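Local coordinates for putative monooxygenase Rv0793 (Mycobacterium tuberculosis, PDB 1Y0H) that is a putative homodimeric monooxygenase of the antibiotic biosynthesis monooxygenase family that may take part in antibiotic biosynthesis or scavenge reactive oxygen species, at the interface of chains A and B. Coordinates in Å, arbitrary orientation; residue numbers count along the deposited sequence, not the author numbering. Chains: chain A/B, hypothetical protein Rv0793.

The interface of chains A and B. Residues chain A 7, 93-97; chain B 45-47, 54.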
loop_
_atom_site.group_PDB
_atom_site.type_symbol
_atom_site.label_atom_id
_atom_site.label_comp_id
_atom_site.label_asym_id
_atom_site.label_seq_id
_atom_site.Cartn_x
_atom_site.Cartn_y
_atom_site.Cartn_z
ATOM N N ALA A 7 -1.862 -6.499 -6.252
ATOM C CA ALA A 7 -2.337 -5.375 -5.451
ATOM C C ALA A 7 -2.074 -4.056 -6.188
ATOM O O ALA A 7 -1.295 -3.998 -7.124
ATOM C CB ALA A 7 -1.688 -5.371 -4.054
ATOM N N VAL A 93 1.234 -0.795 -9.482
ATOM C CA VAL A 93 0.739 -2.171 -9.472
ATOM C C VAL A 93 1.790 -3.057 -8.823
ATOM O O VAL A 93 2.982 -2.919 -9.116
ATOM C CB VAL A 93 0.367 -2.649 -10.891
ATOM C CG1 VAL A 93 -0.042 -4.133 -10.897
ATOM C CG2 VAL A 93 -0.745 -1.761 -11.460
ATOM N N LEU A 94 1.338 -3.952 -7.943
ATOM C CA LEU A 94 2.219 -4.755 -7.101
ATOM C C LEU A 94 2.010 -6.255 -7.267
ATOM O O LEU A 94 0.874 -6.732 -7.328
ATOM C CB LEU A 94 2.023 -4.388 -5.631
ATOM C CG LEU A 94 2.215 -2.924 -5.213
ATOM C CD1 LEU A 94 1.715 -2.745 -3.782
ATOM C CD2 LEU A 94 3.677 -2.522 -5.322
ATOM N N ALA A 95 3.122 -6.982 -7.323
ATOM C CA ALA A 95 3.102 -8.447 -7.334
ATOM C C ALA A 95 3.516 -8.962 -5.960
ATOM O O ALA A 95 4.594 -8.616 -5.478
ATOM C CB ALA A 95 4.045 -8.981 -8.412
ATOM N N PRO A 96 2.653 -9.769 -5.309
ATOM C CA PRO A 96 2.985 -10.294 -3.986
ATOM C C PRO A 96 4.258 -11.117 -4.011
ATOM O O PRO A 96 4.489 -11.869 -4.959
ATOM C CB PRO A 96 1.789 -11.182 -3.633
ATOM C CG PRO A 96 0.677 -10.716 -4.488
ATOM C CD PRO A 96 1.316 -10.201 -5.756
ATOM N N LEU A 97 5.097 -10.921 -3.000
ATOM C CA LEU A 97 6.248 -11.778 -2.762
ATOM C C LEU A 97 5.962 -12.629 -1.519
ATOM O O LEU A 97 6.223 -13.838 -1.503
ATOM C CB LEU A 97 7.527 -10.948 -2.591
ATOM C CG LEU A 97 8.048 -10.119 -3.770
ATOM C CD1 LEU A 97 9.372 -9.477 -3.398
ATOM C CD2 LEU A 97 8.212 -10.940 -5.048
ATOM N N TYR B 45 5.772 -6.955 -1.375
ATOM C CA TYR B 45 5.489 -6.938 -2.812
ATOM C C TYR B 45 6.658 -6.416 -3.642
ATOM O O TYR B 45 7.547 -5.757 -3.121
ATOM C CB TYR B 45 4.291 -6.026 -3.124
ATOM C CG TYR B 45 3.063 -6.287 -2.298
ATOM C CD1 TYR B 45 2.938 -5.725 -1.041
ATOM C CD2 TYR B 45 2.007 -7.059 -2.793
ATOM C CE1 TYR B 45 1.815 -5.941 -0.265
ATOM C CE2 TYR B 45 0.859 -7.283 -2.016
ATOM C CZ TYR B 45 0.785 -6.717 -0.749
ATOM O OH TYR B 45 -0.319 -6.899 0.064
ATOM N N GLU B 46 6.622 -6.702 -4.937
ATOM C CA GLU B 46 7.521 -6.077 -5.911
ATOM C C GLU B 46 6.692 -5.234 -6.893
ATOM O O GLU B 46 5.650 -5.688 -7.377
ATOM C CB GLU B 46 8.337 -7.146 -6.654
ATOM C CG GLU B 46 9.430 -6.597 -7.583
ATOM C CD GLU B 46 10.249 -7.680 -8.315
ATOM O OE1 GLU B 46 9.915 -8.893 -8.247
ATOM O OE2 GLU B 46 11.245 -7.305 -8.980
ATOM N N SER B 47 7.127 -4.011 -7.186
ATOM C CA SER B 47 6.428 -3.214 -8.199
ATOM C C SER B 47 6.505 -3.897 -9.561
ATOM O O SER B 47 7.468 -4.633 -9.856
ATOM C CB SER B 47 6.967 -1.785 -8.288
ATOM O OG SER B 47 8.290 -1.764 -8.777
ATOM N N VAL B 54 7.995 -3.249 -1.929
ATOM C CA VAL B 54 7.050 -2.489 -1.119
ATOM C C VAL B 54 6.542 -3.366 0.019
ATOM O O VAL B 54 6.189 -4.525 -0.207
ATOM C CB VAL B 54 5.853 -2.001 -1.960
ATOM C CG1 VAL B 54 4.847 -1.296 -1.079
ATOM C CG2 VAL B 54 6.330 -1.059 -3.077
#
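A:Leu94 and B:Tyr45 meet at about a right angle in the apolar centre of this part of the homodimer interface, where strand 90-96 of chain A runs antiparallel to strand 39-47 of chain B. Methyl CD1 of A:Leu94 sits over one face of the tyrosine ring, displaced toward its rim, while CB packs 3.8 Å from B:Tyr45 CB. The other branch, CD2, turns to B:Val54 on strand 53-59 of chain B and comes within 3.8 Å of its CG2. A forked leucine suits this place because its two methyls serve two neighbours at once. The tyrosine offers a broad flat surface: with CG beside its own backbone N (chi1 -51°), the ring lies across the partner strand. Its CD2 meets A:Pro96 CA at 3.6 Å, the proline standing off the plane on the side opposite the leucine, at a position where the cross-strand pairing needs no N-H. A:Ala7 CB, 3.8 Å from CE2, sits past the rim on the leucine's side, where a lone methyl probably suits the narrow place.

Next, the backbones of A:Ala95 and B:Glu46 pair reciprocally, asking little of either side chain. B:Glu46 N donates to A:Ala95 O at 2.8 Å, and A:Ala95 N gives B:Glu46 O an almost straight bond, 2.8 Å long and 178° at the hydrogen.

At the polar rim, A:Leu97 packs obliquely against B:Glu46, both leucine methyls lying near the glutamate CB. The extended glutamate brings its carboxylate OE1 to 4.2 Å from A:Leu97 CD2.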